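Local coordinates for phosphoserine phosphatase (Thermococcus onnurineus, PDB 4AP9), which probably hydrolyses L-phosphoserine to serine and phosphate in a magnesium-dependent reaction, the last step of serine biosynthesis, at residues K97-E106 with R137-F148; F166-V175 with G181-L192. One frame throughout, in Å; residues are numbered along the deposited sequence.

Interaction 1 of 2, residues K97-E106 with R137-F148; sequences KVVLISGSFE and RFRDKGEFLKRF. With 1PS (3-pyridinium-1-ylpropane-1-sulfonate), chain F.
Ile101 and Val99, on strand 97-102, meet Phe144, Phe148 and the shaft of Lys141 across an apolar layer where helix 141-145 lies against the sheet. With CG1 lodged between its own backbone N and carbonyl carbon (chi1 65°), Ile101 sends CG2 tightly against Phe144 CE2, 3.3 Å away, and its other branch, ending in CD1, to the CB and CG methylenes of Lys141. Val99 divides its methyls: CG1 lies at the edge of the Phe144 ring, and CG2 is 3.7 Å from Phe148 CZ.

Polar contacts gather where the strand ends. Glu106 OE2 forms a salt bridge to Arg137 NH1 (2.9 Å), the carboxylate and guanidinium planes turned 82° apart; both groups are further held by strand 118-127, through Ala121 and Arg123. Phe138 brings its ring edge to the buried Ser102 O, with CZ 3.3 Å from it. A water accepts from Gly103 N (2.8 Å) and from Lys141 NZ (2.7 Å), and this ammonium also has a salt bridge to Asp15 and a hydrogen bond to Tyr160 O. Cut back to an alanine, position Lys141 would probably leave Asp15 without this charged mate, take one of the water's two donors and open a gap beside Ile101 CD1.

The sulfonate of the bound 3-pyridinium-1-ylpropane-1-sulfonate lies beside the Lys141 shaft at the helix start, where Lys141 N donates to O3 almost straight (3.0 Å, 176°). Asp140 caps the same turn, its OD1 taking Glu143 N at 2.8 Å, while OD2 pairs with Lys164. A strand-end serine, Ser102, with the extended Lys141 from the next helix facing Asp15 of strand 11-15, matches the signature of the haloacid dehalogenase phosphatase site.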
loop_
_atom_site.group_PDB
_atom_site.type_symbol
_atom_site.label_atom_id
_atom_site.label_comp_id
_atom_site.label_asym_id
_atom_site.label_seq_id
_atom_site.Cartn_x
_atom_site.Cartn_y
_atom_site.Cartn_z
ATOM N N LYS A 97 10.887 24.398 3.181
ATOM C CA LYS A 97 9.609 25.082 3.034
ATOM C C LYS A 97 8.981 25.124 4.434
ATOM O O LYS A 97 8.976 24.115 5.137
ATOM C CB LYS A 97 8.717 24.317 2.072
ATOM C CG LYS A 97 7.291 24.788 2.047
ATOM C CD LYS A 97 6.555 24.100 0.925
ATOM C CE LYS A 97 5.517 23.162 1.446
ATOM N NZ LYS A 97 4.503 22.896 0.381
ATOM N N VAL A 98 8.469 26.281 4.838
ATOM C CA VAL A 98 7.970 26.472 6.209
ATOM C C VAL A 98 6.443 26.463 6.304
ATOM O O VAL A 98 5.767 27.245 5.632
ATOM C CB VAL A 98 8.490 27.803 6.784
ATOM C CG1 VAL A 98 7.990 28.015 8.212
ATOM C CG2 VAL A 98 10.011 27.828 6.728
ATOM N N VAL A 99 5.907 25.580 7.145
ATOM C CA VAL A 99 4.466 25.441 7.307
ATOM C C VAL A 99 4.133 25.719 8.751
ATOM O O VAL A 99 4.659 25.063 9.658
ATOM C CB VAL A 99 3.962 24.028 6.915
ATOM C CG1 VAL A 99 2.467 23.939 7.109
ATOM C CG2 VAL A 99 4.322 23.716 5.459
ATOM N N LEU A 100 3.278 26.708 8.973
ATOM C CA LEU A 100 2.893 27.069 10.330
ATOM C C LEU A 100 1.519 26.491 10.595
ATOM O O LEU A 100 0.611 26.654 9.784
ATOM C CB LEU A 100 2.864 28.595 10.484
ATOM C CG LEU A 100 4.130 29.385 10.154
ATOM C CD1 LEU A 100 3.983 30.818 10.633
ATOM C CD2 LEU A 100 5.375 28.767 10.761
ATOM N N ILE A 101 1.353 25.805 11.720
ATOM C CA ILE A 101 0.062 25.215 12.026
ATOM C C ILE A 101 -0.363 25.543 13.443
ATOM O O ILE A 101 0.468 25.874 14.293
ATOM C CB ILE A 101 0.063 23.673 11.830
ATOM C CG1 ILE A 101 1.006 22.967 12.813
ATOM C CG2 ILE A 101 0.491 23.311 10.416
ATOM C CD1 ILE A 101 0.965 21.452 12.676
ATOM N N SER A 102 -1.666 25.485 13.677
ATOM C CA SER A 102 -2.192 25.583 15.030
ATOM C C SER A 102 -3.590 24.981 15.089
ATOM O O SER A 102 -4.316 24.987 14.087
ATOM C CB SER A 102 -2.250 27.052 15.479
ATOM O OG SER A 102 -2.799 27.167 16.797
ATOM N N GLY A 103 -3.968 24.484 16.261
ATOM C CA GLY A 103 -5.336 24.046 16.501
ATOM C C GLY A 103 -6.228 25.183 16.987
ATOM O O GLY A 103 -7.432 24.995 17.197
ATOM N N SER A 104 -5.628 26.358 17.176
ATOM C CA SER A 104 -6.382 27.551 17.537
ATOM C C SER A 104 -6.860 28.259 16.270
ATOM O O SER A 104 -6.660 27.759 15.152
ATOM C CB SER A 104 -5.498 28.580 18.257
ATOM O OG SER A 104 -6.297 29.596 18.873
ATOM N N PHE A 105 -7.474 29.425 16.463
ATOM C CA PHE A 105 -8.157 30.150 15.390
ATOM C C PHE A 105 -7.298 31.006 14.461
ATOM O O PHE A 105 -6.491 31.815 14.919
ATOM C CB PHE A 105 -9.244 31.012 16.056
ATOM C CG PHE A 105 -10.256 30.215 16.834
ATOM C CD1 PHE A 105 -11.312 29.598 16.193
ATOM C CD2 PHE A 105 -10.152 30.079 18.213
ATOM C CE1 PHE A 105 -12.234 28.865 16.898
ATOM C CE2 PHE A 105 -11.082 29.345 18.922
ATOM C CZ PHE A 105 -12.119 28.732 18.267
ATOM N N GLU A 106 -7.466 30.824 13.153
ATOM C CA GLU A 106 -6.743 31.631 12.174
ATOM C C GLU A 106 -6.981 33.118 12.382
ATOM O O GLU A 106 -6.104 33.937 12.104
ATOM C CB GLU A 106 -7.155 31.260 10.744
ATOM C CG GLU A 106 -6.548 29.936 10.267
ATOM C CD GLU A 106 -6.601 29.771 8.756
ATOM O OE1 GLU A 106 -7.174 30.661 8.080
ATOM O OE2 GLU A 106 -6.057 28.751 8.250
ATOM N N ARG A 137 -10.750 22.060 10.861
ATOM C CA ARG A 137 -10.286 22.015 9.476
ATOM C C ARG A 137 -9.283 20.897 9.226
ATOM O O ARG A 137 -8.868 20.654 8.085
ATOM C CB ARG A 137 -9.731 23.382 9.100
ATOM C CG ARG A 137 -10.778 24.477 9.315
ATOM C CD ARG A 137 -10.336 25.829 8.797
ATOM N NE ARG A 137 -10.106 25.801 7.357
ATOM C CZ ARG A 137 -8.981 26.209 6.781
ATOM N NH1 ARG A 137 -7.993 26.681 7.523
ATOM N NH2 ARG A 137 -8.846 26.153 5.465
ATOM N N PHE A 138 -8.911 20.214 10.303
ATOM C CA PHE A 138 -8.107 19.002 10.240
ATOM C C PHE A 138 -8.410 18.169 11.493
ATOM O O PHE A 138 -8.831 18.721 12.512
ATOM C CB PHE A 138 -6.612 19.325 10.110
ATOM C CG PHE A 138 -6.086 20.243 11.181
ATOM C CD1 PHE A 138 -6.177 21.612 11.041
ATOM C CD2 PHE A 138 -5.508 19.726 12.328
ATOM C CE1 PHE A 138 -5.699 22.454 12.027
ATOM C CE2 PHE A 138 -5.022 20.559 13.320
ATOM C CZ PHE A 138 -5.119 21.923 13.174
ATOM N N ARG A 139 -8.239 16.853 11.411
ATOM C CA ARG A 139 -8.642 15.970 12.506
ATOM C C ARG A 139 -7.778 16.231 13.728
ATOM O O ARG A 139 -8.279 16.383 14.844
ATOM C CB ARG A 139 -8.487 14.511 12.088
ATOM C CG ARG A 139 -8.936 13.499 13.130
ATOM C CD ARG A 139 -8.613 12.095 12.623
ATOM N NE ARG A 139 -9.173 11.055 13.473
ATOM C CZ ARG A 139 -8.522 9.949 13.814
ATOM N NH1 ARG A 139 -7.278 9.749 13.384
ATOM N NH2 ARG A 139 -9.110 9.054 14.598
ATOM N N ASP A 140 -6.472 16.259 13.488
ATOM C CA ASP A 140 -5.452 16.555 14.499
ATOM C C ASP A 140 -4.148 16.850 13.753
ATOM O O ASP A 140 -4.078 16.678 12.532
ATOM C CB ASP A 140 -5.265 15.389 15.483
ATOM C CG ASP A 140 -4.902 14.071 14.791
ATOM O OD1 ASP A 140 -3.824 13.980 14.170
ATOM O OD2 ASP A 140 -5.682 13.103 14.892
ATOM N N LYS A 141 -3.116 17.293 14.468
ATOM C CA LYS A 141 -1.892 17.732 13.798
ATOM C C LYS A 141 -1.139 16.619 13.082
ATOM O O LYS A 141 -0.545 16.850 12.025
ATOM C CB LYS A 141 -0.980 18.495 14.761
ATOM C CG LYS A 141 -1.579 19.832 15.177
ATOM C CD LYS A 141 -1.008 20.340 16.491
ATOM C CE LYS A 141 -1.733 21.616 16.928
ATOM N NZ LYS A 141 -1.266 22.131 18.260
ATOM N N GLY A 142 -1.169 15.411 13.634
ATOM C CA GLY A 142 -0.595 14.283 12.931
ATOM C C GLY A 142 -1.301 14.028 11.611
ATOM O O GLY A 142 -0.649 13.794 10.579
ATOM N N GLU A 143 -2.636 14.066 11.629
ATOM C CA GLU A 143 -3.388 13.815 10.403
ATOM C C GLU A 143 -3.055 14.881 9.381
ATOM O O GLU A 143 -2.895 14.590 8.192
ATOM C CB GLU A 143 -4.900 13.812 10.656
ATOM C CG GLU A 143 -5.426 12.540 11.262
ATOM C CD GLU A 143 -5.026 11.312 10.469
ATOM O OE1 GLU A 143 -5.446 11.180 9.301
ATOM O OE2 GLU A 143 -4.292 10.484 11.028
ATOM N N PHE A 144 -2.931 16.122 9.846
ATOM C CA PHE A 144 -2.614 17.216 8.939
ATOM C C PHE A 144 -1.279 16.994 8.223
ATOM O O PHE A 144 -1.145 17.300 7.040
ATOM C CB PHE A 144 -2.579 18.564 9.659
ATOM C CG PHE A 144 -2.199 19.699 8.763
ATOM C CD1 PHE A 144 -3.075 20.140 7.785
ATOM C CD2 PHE A 144 -0.965 20.308 8.878
ATOM C CE1 PHE A 144 -2.714 21.179 6.935
ATOM C CE2 PHE A 144 -0.608 21.354 8.032
ATOM C CZ PHE A 144 -1.492 21.780 7.068
ATOM N N LEU A 145 -0.294 16.475 8.945
ATOM C CA LEU A 145 1.031 16.226 8.365
ATOM C C LEU A 145 1.042 15.253 7.180
ATOM O O LEU A 145 1.987 15.259 6.392
ATOM C CB LEU A 145 2.026 15.762 9.431
ATOM C CG LEU A 145 3.013 16.806 9.972
ATOM C CD1 LEU A 145 2.293 18.000 10.570
ATOM C CD2 LEU A 145 3.976 16.188 10.989
ATOM N N LYS A 146 0.009 14.423 7.068
ATOM C CA LYS A 146 -0.134 13.522 5.921
ATOM C C LYS A 146 -0.134 14.285 4.599
ATOM O O LYS A 146 0.120 13.716 3.541
ATOM C CB LYS A 146 -1.416 12.695 6.035
ATOM C CG LYS A 146 -1.412 11.651 7.134
ATOM C CD LYS A 146 -2.722 10.876 7.122
ATOM C CE LYS A 146 -2.714 9.729 8.115
ATOM N NZ LYS A 146 -4.031 9.011 8.161
ATOM N N ARG A 147 -0.437 15.579 4.672
ATOM C CA ARG A 147 -0.393 16.465 3.515
ATOM C C ARG A 147 1.001 16.501 2.873
ATOM O O ARG A 147 1.152 16.751 1.673
ATOM C CB ARG A 147 -0.773 17.857 4.011
ATOM C CG ARG A 147 -1.060 18.866 2.953
ATOM C CD ARG A 147 -1.813 20.031 3.579
ATOM N NE ARG A 147 -3.232 19.736 3.760
ATOM C CZ ARG A 147 -4.194 20.634 3.551
ATOM N NH1 ARG A 147 -3.866 21.863 3.173
ATOM N NH2 ARG A 147 -5.473 20.315 3.727
ATOM N N PHE A 148 2.018 16.241 3.690
ATOM C CA PHE A 148 3.403 16.313 3.263
ATOM C C PHE A 148 4.076 14.942 3.313
ATOM O O PHE A 148 5.275 14.837 3.533
ATOM C CB PHE A 148 4.131 17.335 4.145
ATOM C CG PHE A 148 3.391 18.635 4.246
ATOM C CD1 PHE A 148 3.401 19.526 3.190
ATOM C CD2 PHE A 148 2.646 18.939 5.369
ATOM C CE1 PHE A 148 2.697 20.717 3.259
ATOM C CE2 PHE A 148 1.932 20.121 5.442
ATOM C CZ PHE A 148 1.956 21.008 4.397
HETATM N N1 1PS F . -3.214 17.082 22.246
HETATM C C1 1PS F . -3.773 16.134 23.009
HETATM C C2 1PS F . -3.369 15.959 24.325
HETATM C C3 1PS F . -2.252 17.884 22.727
HETATM C C4 1PS F . -1.791 17.753 24.030
HETATM C C5 1PS F . -2.361 16.775 24.856
HETATM C C6 1PS F . -3.694 17.248 20.897
HETATM C C7 1PS F . -2.847 18.222 20.145
HETATM C C8 1PS F . -3.685 19.236 19.413
HETATM S S1 1PS F . -4.274 18.518 17.905
HETATM O O1 1PS F . -4.504 19.610 16.942
HETATM O O2 1PS F . -5.555 17.871 18.127
HETATM O O3 1PS F . -3.322 17.531 17.487
HETATM O O HOH W 1 -3.154 23.997 18.946
#

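Interaction 2 of 2, residues F166-V175 with G181-L192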
loop_
_atom_site.group_PDB
_atom_site.type_symbol
_atom_site.label_atom_id
_atom_site.label_comp_id
_atom_site.label_asym_id
_atom_site.label_seq_id
_atom_site.Cartn_x
_atom_site.Cartn_y
_atom_site.Cartn_z
ATOM N N PHE A 166 4.461 14.232 16.195
ATOM C CA PHE A 166 5.887 13.952 16.063
ATOM C C PHE A 166 6.170 12.598 15.409
ATOM O O PHE A 166 7.208 12.422 14.768
ATOM C CB PHE A 166 6.585 14.059 17.421
ATOM C CG PHE A 166 6.818 15.462 17.861
ATOM C CD1 PHE A 166 7.732 16.267 17.193
ATOM C CD2 PHE A 166 6.136 15.987 18.948
ATOM C CE1 PHE A 166 7.959 17.570 17.595
ATOM C CE2 PHE A 166 6.365 17.289 19.357
ATOM C CZ PHE A 166 7.278 18.085 18.680
ATOM N N GLU A 167 5.256 11.646 15.564
ATOM C CA GLU A 167 5.401 10.350 14.905
ATOM C C GLU A 167 5.495 10.514 13.390
ATOM O O GLU A 167 6.135 9.712 12.700
ATOM C CB GLU A 167 4.230 9.425 15.254
ATOM C CG GLU A 167 4.555 8.333 16.278
ATOM C CD GLU A 167 3.362 7.410 16.548
ATOM O OE1 GLU A 167 2.201 7.849 16.358
ATOM O OE2 GLU A 167 3.587 6.243 16.943
ATOM N N ARG A 168 4.854 11.564 12.886
ATOM C CA ARG A 168 4.817 11.851 11.460
ATOM C C ARG A 168 6.123 12.468 10.974
ATOM O O ARG A 168 6.441 12.394 9.795
ATOM C CB ARG A 168 3.643 12.796 11.146
ATOM C CG ARG A 168 2.308 12.103 11.028
ATOM C CD ARG A 168 2.187 11.614 9.608
ATOM N NE ARG A 168 1.284 10.494 9.440
ATOM C CZ ARG A 168 1.246 9.775 8.325
ATOM N NH1 ARG A 168 2.069 10.082 7.317
ATOM N NH2 ARG A 168 0.403 8.762 8.213
ATOM N N ALA A 169 6.877 13.069 11.886
ATOM C CA ALA A 169 8.071 13.825 11.527
ATOM C C ALA A 169 9.311 12.938 11.403
ATOM O O ALA A 169 9.473 11.986 12.161
ATOM C CB ALA A 169 8.322 14.926 12.564
ATOM N N ASP A 170 10.199 13.268 10.469
ATOM C CA ASP A 170 11.467 12.546 10.363
ATOM C C ASP A 170 12.444 12.945 11.449
ATOM O O ASP A 170 13.378 12.199 11.786
ATOM C CB ASP A 170 12.079 12.750 8.985
ATOM C CG ASP A 170 11.189 12.228 7.894
ATOM O OD1 ASP A 170 11.231 11.012 7.637
ATOM O OD2 ASP A 170 10.415 13.022 7.320
HETATM N N MSE A 171 12.221 14.137 11.989
HETATM C CA MSE A 171 13.014 14.675 13.077
HETATM C C MSE A 171 12.093 15.654 13.782
HETATM O O MSE A 171 11.447 16.470 13.130
HETATM C CB MSE A 171 14.245 15.399 12.523
HETATM C CG MSE A 171 15.140 16.017 13.586
HETATM SE SE MSE A 171 16.743 16.886 12.866
HETATM C CE MSE A 171 17.544 15.368 11.964
ATOM N N GLY A 172 12.007 15.558 15.104
ATOM C CA GLY A 172 11.102 16.395 15.861
ATOM C C GLY A 172 11.831 17.112 16.977
ATOM O O GLY A 172 12.704 16.534 17.613
ATOM N N ILE A 173 11.496 18.384 17.185
ATOM C CA ILE A 173 12.106 19.175 18.238
ATOM C C ILE A 173 11.017 19.774 19.107
ATOM O O ILE A 173 10.134 20.484 18.618
ATOM C CB ILE A 173 12.933 20.353 17.685
ATOM C CG1 ILE A 173 13.970 19.855 16.683
ATOM C CG2 ILE A 173 13.630 21.108 18.822
ATOM C CD1 ILE A 173 14.756 20.981 15.996
ATOM N N ALA A 174 11.097 19.498 20.404
ATOM C CA ALA A 174 10.199 20.114 21.377
ATOM C C ALA A 174 10.841 21.350 21.994
ATOM O O ALA A 174 12.059 21.419 22.125
ATOM C CB ALA A 174 9.821 19.105 22.462
ATOM N N VAL A 175 10.018 22.331 22.362
ATOM C CA VAL A 175 10.514 23.548 22.986
ATOM C C VAL A 175 9.955 23.772 24.388
ATOM O O VAL A 175 8.745 23.893 24.563
ATOM C CB VAL A 175 10.124 24.780 22.167
ATOM C CG1 VAL A 175 10.688 26.041 22.811
ATOM C CG2 VAL A 175 10.606 24.634 20.725
ATOM N N GLY A 181 7.751 11.479 21.560
ATOM C CA GLY A 181 7.957 11.389 20.127
ATOM C C GLY A 181 8.950 12.382 19.549
ATOM O O GLY A 181 9.465 12.176 18.444
ATOM N N ALA A 182 9.226 13.465 20.267
ATOM C CA ALA A 182 10.233 14.416 19.798
ATOM C C ALA A 182 11.630 13.827 20.001
ATOM O O ALA A 182 11.887 13.160 21.005
ATOM C CB ALA A 182 10.107 15.746 20.517
ATOM N N ASP A 183 12.518 14.048 19.040
ATOM C CA ASP A 183 13.908 13.593 19.154
ATOM C C ASP A 183 14.733 14.471 20.093
ATOM O O ASP A 183 15.600 13.982 20.828
ATOM C CB ASP A 183 14.585 13.596 17.782
ATOM C CG ASP A 183 13.914 12.664 16.802
ATOM O OD1 ASP A 183 14.016 11.437 16.986
ATOM O OD2 ASP A 183 13.270 13.154 15.858
ATOM N N LEU A 184 14.478 15.768 20.029
ATOM C CA LEU A 184 15.273 16.769 20.718
ATOM C C LEU A 184 14.394 17.663 21.573
ATOM O O LEU A 184 13.215 17.851 21.275
ATOM C CB LEU A 184 16.007 17.633 19.691
ATOM C CG LEU A 184 16.922 16.858 18.758
ATOM C CD1 LEU A 184 17.183 17.616 17.463
ATOM C CD2 LEU A 184 18.211 16.566 19.495
ATOM N N LEU A 185 14.981 18.220 22.633
ATOM C CA LEU A 185 14.318 19.242 23.441
ATOM C C LEU A 185 15.232 20.453 23.538
ATOM O O LEU A 185 16.353 20.333 24.014
ATOM C CB LEU A 185 14.026 18.706 24.851
ATOM C CG LEU A 185 13.395 19.687 25.849
ATOM C CD1 LEU A 185 11.967 20.014 25.454
ATOM C CD2 LEU A 185 13.418 19.131 27.278
ATOM N N VAL A 186 14.769 21.611 23.080
ATOM C CA VAL A 186 15.511 22.855 23.255
ATOM C C VAL A 186 14.850 23.720 24.320
ATOM O O VAL A 186 13.648 23.615 24.553
ATOM C CB VAL A 186 15.657 23.633 21.940
ATOM C CG1 VAL A 186 16.569 22.874 20.998
ATOM C CG2 VAL A 186 14.285 23.869 21.298
ATOM N N LYS A 187 15.635 24.578 24.967
ATOM C CA LYS A 187 15.154 25.315 26.139
ATOM C C LYS A 187 14.075 26.346 25.838
ATOM O O LYS A 187 13.165 26.548 26.641
ATOM C CB LYS A 187 16.312 26.017 26.857
ATOM C CG LYS A 187 17.279 25.082 27.557
ATOM C CD LYS A 187 18.311 25.880 28.353
ATOM C CE LYS A 187 19.446 25.002 28.859
ATOM N NZ LYS A 187 20.510 25.819 29.519
ATOM N N ASP A 188 14.194 27.014 24.696
ATOM C CA ASP A 188 13.306 28.112 24.354
ATOM C C ASP A 188 13.529 28.469 22.892
ATOM O O ASP A 188 14.351 27.853 22.221
ATOM C CB ASP A 188 13.575 29.327 25.253
ATOM C CG ASP A 188 15.042 29.727 25.275
ATOM O OD1 ASP A 188 15.757 29.457 24.284
ATOM O OD2 ASP A 188 15.484 30.319 26.289
ATOM N N LEU A 189 12.801 29.458 22.397
ATOM C CA LEU A 189 12.855 29.782 20.976
ATOM C C LEU A 189 14.257 30.208 20.561
ATOM O O LEU A 189 14.687 29.945 19.442
ATOM C CB LEU A 189 11.842 30.872 20.645
ATOM C CG LEU A 189 11.714 31.345 19.200
ATOM C CD1 LEU A 189 11.349 30.193 18.295
ATOM C CD2 LEU A 189 10.656 32.437 19.113
ATOM N N LYS A 190 14.968 30.871 21.470
ATOM C CA LYS A 190 16.319 31.328 21.182
ATOM C C LYS A 190 17.222 30.139 20.867
ATOM O O LYS A 190 17.952 30.136 19.878
ATOM C CB LYS A 190 16.876 32.125 22.366
ATOM C CG LYS A 190 18.336 32.517 22.222
ATOM C CD LYS A 190 18.528 33.524 21.094
ATOM C CE LYS A 190 20.006 33.706 20.747
ATOM N NZ LYS A 190 20.791 34.466 21.772
ATOM N N GLU A 191 17.158 29.121 21.717
ATOM C CA GLU A 191 17.931 27.908 21.509
ATOM C C GLU A 191 17.545 27.248 20.182
ATOM O O GLU A 191 18.403 26.715 19.470
ATOM C CB GLU A 191 17.692 26.955 22.681
ATOM C CG GLU A 191 18.706 25.836 22.823
ATOM C CD GLU A 191 18.654 25.198 24.202
ATOM O OE1 GLU A 191 18.905 25.915 25.191
ATOM O OE2 GLU A 191 18.363 23.986 24.298
ATOM N N LEU A 192 16.258 27.291 19.843
ATOM C CA LEU A 192 15.792 26.679 18.598
ATOM C C LEU A 192 16.374 27.412 17.401
ATOM O O LEU A 192 16.836 26.786 16.449
ATOM C CB LEU A 192 14.263 26.673 18.516
ATOM C CG LEU A 192 13.657 26.021 17.271
ATOM C CD1 LEU A 192 14.040 24.547 17.182
ATOM C CD2 LEU A 192 12.139 26.180 17.263
HETATM O O HOH W 2 12.006 11.200 14.487
#
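At the parallel margin of the mixed sheet, Ile173, Ala174 and Val175 pair in register with Leu184, Leu185 and Val186 of the outermost strand. Ala174 is bonded through both its backbone groups: its N donates to Leu184 O (2.8 Å), and its O accepts from Val186 N (2.9 Å). Two residues earlier, Gly172 O takes Leu184 N in its carbonyl plane at 3.1 Å and a weak bond from Asp183 N. Asp183 extends the ladder with its side chain: CG lies beside its own backbone N (chi1 -61°), and OD2 offers its anti lone pair to Gly172 N at 2.8 Å. A water lies 2.7 Å from Asp183 OD2 and probably donates to it.

In this Rossmann-like core of the haloacid dehalogenase fold, strand 171-175 lies between 153-157 and 184-186, and the last two strands are joined by a connection without a helix. Ile173, Val175, Leu184 and Val186 share the face that helix 189-197 covers. There Leu192 CD1 comes 3.8 Å from Ile173 CD1, and Val175 CG2 is 3.8 Å from Val186 CG2. Asp188 caps that helix, its OD1 accepting from Glu191 N.

On the other face, Ala182 CB stands almost exactly over the centre of the Phe166 ring, 3.9 Å from the centroid and 5° off the normal, a CH-pi contact. Having no side chain, Gly172 lets this ring lie close to the strand.

How the interactions relate
Both contacts belong to one sheet, but interaction 1 joins an inner strand, 97-102, to a helix and the ligand pocket, whereas interaction 2 adds the edge strand 184-186. Interaction 1 is buried and uses side chains: aromatic and aliphatic groups deep in the layer, charges at the strand's C-terminal end, and no direct hydrogen bond between the segments. Interaction 2 is only partly buried and rests on a backbone ladder with mostly aliphatic packing and a single aromatic ring, Phe166, on one face, without a salt bridge across it. The two touch where Arg168 lies along helix 141-145 and Lys146, with Arg168 CB 3.4 Å from Leu145 CD2.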